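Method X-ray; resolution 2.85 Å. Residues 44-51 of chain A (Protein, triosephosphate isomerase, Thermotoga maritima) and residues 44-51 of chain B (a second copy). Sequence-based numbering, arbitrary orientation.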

ATOM      1  N   PRO A  44     -15.055 -25.001   6.673  1.00 48.23           N
ATOM      2  CA  PRO A  44     -15.392 -23.581   6.537  1.00 48.65           C
ATOM      3  C   PRO A  44     -16.503 -23.158   7.501  1.00 47.88           C
ATOM      4  O   PRO A  44     -17.271 -23.991   7.971  1.00 48.20           O
ATOM      5  CB  PRO A  44     -15.786 -23.461   5.067  1.00 50.19           C
ATOM      6  CG  PRO A  44     -16.292 -24.837   4.730  1.00 51.47           C
ATOM      7  CD  PRO A  44     -15.308 -25.732   5.419  1.00 49.01           C
ATOM      8  N   PHE A  45     -16.584 -21.868   7.798  1.00 45.79           N
ATOM      9  CA  PHE A  45     -17.587 -21.368   8.730  1.00 46.19           C
ATOM     10  C   PHE A  45     -18.983 -21.924   8.532  1.00 48.56           C
ATOM     11  O   PHE A  45     -19.637 -22.334   9.491  1.00 51.15           O
ATOM     12  CB  PHE A  45     -17.653 -19.850   8.666  1.00 43.99           C
ATOM     13  CG  PHE A  45     -16.373 -19.188   9.016  1.00 44.27           C
ATOM     14  CD1 PHE A  45     -15.768 -19.430  10.238  1.00 48.77           C
ATOM     15  CD2 PHE A  45     -15.767 -18.319   8.130  1.00 44.21           C
ATOM     16  CE1 PHE A  45     -14.573 -18.815  10.572  1.00 48.10           C
ATOM     17  CE2 PHE A  45     -14.576 -17.700   8.456  1.00 43.65           C
ATOM     18  CZ  PHE A  45     -13.979 -17.947   9.678  1.00 46.24           C
ATOM     19  N   THR A  46     -19.451 -21.932   7.291  1.00 50.36           N
ATOM     20  CA  THR A  46     -20.794 -22.422   7.008  1.00 49.51           C
ATOM     21  C   THR A  46     -21.113 -23.780   7.639  1.00 50.77           C
ATOM     22  O   THR A  46     -22.171 -23.946   8.245  1.00 54.36           O
ATOM     23  CB  THR A  46     -21.058 -22.491   5.479  1.00 44.31           C
ATOM     24  OG1 THR A  46     -19.993 -23.193   4.830  1.00 41.30           O
ATOM     25  CG2 THR A  46     -21.165 -21.098   4.902  1.00 39.48           C
ATOM     26  N   ALA A  47     -20.191 -24.733   7.524  1.00 49.58           N
ATOM     27  CA  ALA A  47     -20.392 -26.084   8.053  1.00 47.50           C
ATOM     28  C   ALA A  47     -19.927 -26.347   9.483  1.00 46.45           C
ATOM     29  O   ALA A  47     -19.966 -27.489   9.936  1.00 44.25           O
ATOM     30  CB  ALA A  47     -19.726 -27.094   7.121  1.00 47.60           C
ATOM     31  N   LEU A  48     -19.502 -25.316  10.203  1.00 46.30           N
ATOM     32  CA  LEU A  48     -19.021 -25.535  11.559  1.00 47.40           C
ATOM     33  C   LEU A  48     -20.008 -26.177  12.524  1.00 51.15           C
ATOM     34  O   LEU A  48     -19.712 -27.220  13.095  1.00 53.78           O
ATOM     35  CB  LEU A  48     -18.496 -24.237  12.170  1.00 41.65           C
ATOM     36  CG  LEU A  48     -17.161 -23.747  11.613  1.00 39.66           C
ATOM     37  CD1 LEU A  48     -16.628 -22.626  12.499  1.00 35.51           C
ATOM     38  CD2 LEU A  48     -16.172 -24.908  11.546  1.00 38.93           C
ATOM     39  N   SER A  49     -21.176 -25.576  12.715  1.00 53.16           N
ATOM     40  CA  SER A  49     -22.123 -26.154  13.656  1.00 55.62           C
ATOM     41  C   SER A  49     -22.568 -27.568  13.285  1.00 56.24           C
ATOM     42  O   SER A  49     -22.674 -28.432  14.150  1.00 56.78           O
ATOM     43  CB  SER A  49     -23.343 -25.250  13.814  1.00 55.06           C
ATOM     44  OG  SER A  49     -24.079 -25.197  12.616  1.00 66.71           O
ATOM     45  N   GLU A  50     -22.820 -27.821  12.010  1.00 56.58           N
ATOM     46  CA  GLU A  50     -23.254 -29.153  11.618  1.00 60.46           C
ATOM     47  C   GLU A  50     -22.180 -30.189  11.898  1.00 58.88           C
ATOM     48  O   GLU A  50     -22.485 -31.328  12.244  1.00 60.16           O
ATOM     49  CB  GLU A  50     -23.633 -29.190  10.138  1.00 68.47           C
ATOM     50  CG  GLU A  50     -24.870 -28.378   9.773  1.00 79.64           C
ATOM     51  CD  GLU A  50     -26.106 -28.763  10.582  1.00 86.20           C
ATOM     52  OE1 GLU A  50     -26.200 -28.364  11.765  1.00 85.41           O
ATOM     53  OE2 GLU A  50     -26.982 -29.468  10.029  1.00 89.77           O
ATOM     54  N   VAL A  51     -20.921 -29.796  11.736  1.00 58.50           N
ATOM     55  CA  VAL A  51     -19.808 -30.702  11.988  1.00 57.79           C
ATOM     56  C   VAL A  51     -19.597 -30.797  13.489  1.00 60.10           C
ATOM     57  O   VAL A  51     -19.160 -31.820  13.998  1.00 62.19           O
ATOM     58  CB  VAL A  51     -18.505 -30.207  11.318  1.00 54.54           C
ATOM     59  CG1 VAL A  51     -17.316 -30.946  11.892  1.00 55.30           C
ATOM     60  CG2 VAL A  51     -18.571 -30.443   9.815  1.00 50.84           C
TER
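Chain B (44-51) PFTALSEV

Two carboxylates of like charge face each other across this contact: E50(A) OE1 lies 4.0 Å from E50(B) OE1. The OE2 atoms of both glutamates are hydrogen-bonded elsewhere in the structure. No direct hydrogen bond joins the two stretches, and water does the polar bridging.

The two backbones are broadly alike at P44 to T46 and differ most at A47 and L48. P44(B) is extended, with phi/psi of -66/152. F45(B) and T46(B) form a short 3-10 segment, and S49(B) to V51(B) are helical. Two backbone hydrogen bonds hold the turn: A47(B) N to P44(B) O at 2.9 Å, and L48(B) N to F45(B) O at 3.0 Å.

The copies meet in a reciprocal register. The CA of F45(A) is 5.1 Å from the CA of T46(B), and the CA of T46(A) is 5.2 Å from the CA of F45(B). From the CA of residue 44 to that of residue 51, the two stretches run in broadly the same direction.

The phenylalanines make the tightest contact. Their CA-to-CB bonds both point toward the partner stretch, and F45(A) CB is 3.5 Å from F45(B) CB. Both side chains are in the m rotamer. Each ring also meets a threonine methyl: F45(A) CD1 is 4.4 Å from T46(B) CG2, and F45(B) CD1 is 4.4 Å from T46(A) CG2.

Farther along, S49(A) OG is 3.8 Å from E50(B) OE1, while E50(A) CG is 3.8 Å from S49(B) OG. The serines differ in rotamer, p in chain A and t in chain B.

Water 1 accepts from S49(B) N at 2.8 Å and lies 2.8 Å from T46(A) O, to which it can donate. Water 2 accepts from E50(B) N at 2.9 Å, donates to T46(B) O at 3.1 Å and hydrogen-bonds S49(A) OG at 3.2 Å.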

ATOM      1  N   PRO B  44     -24.287 -14.021  10.480  1.00 51.20           N
ATOM      2  CA  PRO B  44     -22.887 -14.396  10.235  1.00 48.00           C
ATOM      3  C   PRO B  44     -22.822 -15.817   9.688  1.00 48.14           C
ATOM      4  O   PRO B  44     -23.695 -16.631   9.978  1.00 50.66           O
ATOM      5  CB  PRO B  44     -22.257 -14.296  11.619  1.00 47.82           C
ATOM      6  CG  PRO B  44     -23.070 -13.235  12.286  1.00 50.51           C
ATOM      7  CD  PRO B  44     -24.474 -13.597  11.878  1.00 52.23           C
ATOM      8  N   PHE B  45     -21.798 -16.116   8.896  1.00 50.26           N
ATOM      9  CA  PHE B  45     -21.646 -17.453   8.315  1.00 50.85           C
ATOM     10  C   PHE B  45     -21.934 -18.574   9.312  1.00 52.90           C
ATOM     11  O   PHE B  45     -22.726 -19.478   9.037  1.00 54.32           O
ATOM     12  CB  PHE B  45     -20.226 -17.652   7.782  1.00 48.80           C
ATOM     13  CG  PHE B  45     -19.861 -16.738   6.664  1.00 44.08           C
ATOM     14  CD1 PHE B  45     -20.596 -16.742   5.480  1.00 46.38           C
ATOM     15  CD2 PHE B  45     -18.765 -15.896   6.778  1.00 40.22           C
ATOM     16  CE1 PHE B  45     -20.240 -15.919   4.419  1.00 41.98           C
ATOM     17  CE2 PHE B  45     -18.400 -15.070   5.727  1.00 41.98           C
ATOM     18  CZ  PHE B  45     -19.139 -15.082   4.542  1.00 41.29           C
ATOM     19  N   THR B  46     -21.267 -18.514  10.462  1.00 53.64           N
ATOM     20  CA  THR B  46     -21.421 -19.517  11.505  1.00 50.01           C
ATOM     21  C   THR B  46     -22.873 -19.914  11.717  1.00 50.74           C
ATOM     22  O   THR B  46     -23.180 -21.099  11.858  1.00 50.46           O
ATOM     23  CB  THR B  46     -20.856 -19.013  12.848  1.00 50.38           C
ATOM     24  OG1 THR B  46     -21.562 -17.833  13.259  1.00 48.14           O
ATOM     25  CG2 THR B  46     -19.372 -18.707  12.719  1.00 50.15           C
ATOM     26  N   ALA B  47     -23.764 -18.925  11.710  1.00 50.56           N
ATOM     27  CA  ALA B  47     -25.185 -19.164  11.943  1.00 52.29           C
ATOM     28  C   ALA B  47     -26.131 -19.089  10.745  1.00 53.06           C
ATOM     29  O   ALA B  47     -27.252 -18.617  10.887  1.00 56.94           O
ATOM     30  CB  ALA B  47     -25.673 -18.215  13.017  1.00 49.91           C
ATOM     31  N   LEU B  48     -25.714 -19.556   9.577  1.00 52.49           N
ATOM     32  CA  LEU B  48     -26.603 -19.495   8.422  1.00 55.45           C
ATOM     33  C   LEU B  48     -27.445 -20.741   8.282  1.00 55.73           C
ATOM     34  O   LEU B  48     -28.637 -20.660   8.031  1.00 56.91           O
ATOM     35  CB  LEU B  48     -25.819 -19.292   7.124  1.00 57.59           C
ATOM     36  CG  LEU B  48     -25.134 -17.945   6.898  1.00 57.47           C
ATOM     37  CD1 LEU B  48     -24.412 -17.983   5.563  1.00 58.01           C
ATOM     38  CD2 LEU B  48     -26.153 -16.827   6.917  1.00 56.71           C
ATOM     39  N   SER B  49     -26.811 -21.894   8.430  1.00 59.66           N
ATOM     40  CA  SER B  49     -27.497 -23.177   8.310  1.00 62.12           C
ATOM     41  C   SER B  49     -28.674 -23.301   9.263  1.00 60.89           C
ATOM     42  O   SER B  49     -29.725 -23.827   8.903  1.00 57.64           O
ATOM     43  CB  SER B  49     -26.519 -24.326   8.576  1.00 64.09           C
ATOM     44  OG  SER B  49     -27.209 -25.560   8.702  1.00 66.74           O
ATOM     45  N   GLU B  50     -28.485 -22.823  10.485  1.00 62.29           N
ATOM     46  CA  GLU B  50     -29.530 -22.894  11.489  1.00 65.71           C
ATOM     47  C   GLU B  50     -30.706 -22.021  11.065  1.00 66.94           C
ATOM     48  O   GLU B  50     -31.826 -22.514  10.887  1.00 68.28           O
ATOM     49  CB  GLU B  50     -28.971 -22.446  12.839  1.00 69.22           C
ATOM     50  CG  GLU B  50     -29.332 -23.370  13.995  1.00 76.57           C
ATOM     51  CD  GLU B  50     -28.982 -24.825  13.725  1.00 79.44           C
ATOM     52  OE1 GLU B  50     -27.798 -25.114  13.447  1.00 84.59           O
ATOM     53  OE2 GLU B  50     -29.892 -25.680  13.793  1.00 79.12           O
ATOM     54  N   VAL B  51     -30.441 -20.726  10.897  1.00 65.34           N
ATOM     55  CA  VAL B  51     -31.457 -19.772  10.467  1.00 58.97           C
ATOM     56  C   VAL B  51     -32.038 -20.270   9.151  1.00 59.24           C
ATOM     57  O   VAL B  51     -33.214 -20.085   8.857  1.00 61.14           O
ATOM     58  CB  VAL B  51     -30.842 -18.375  10.244  1.00 54.02           C
ATOM     59  CG1 VAL B  51     -31.822 -17.487   9.502  1.00 54.37           C
ATOM     60  CG2 VAL B  51     -30.470 -17.746  11.582  1.00 50.55           C
TER
HETATM   61  O   HOH W   1     -23.989 -21.897   8.663  1.00 47.68           O
HETATM   62  O   HOH W   2     -25.697 -22.771  11.348  1.00 37.14           O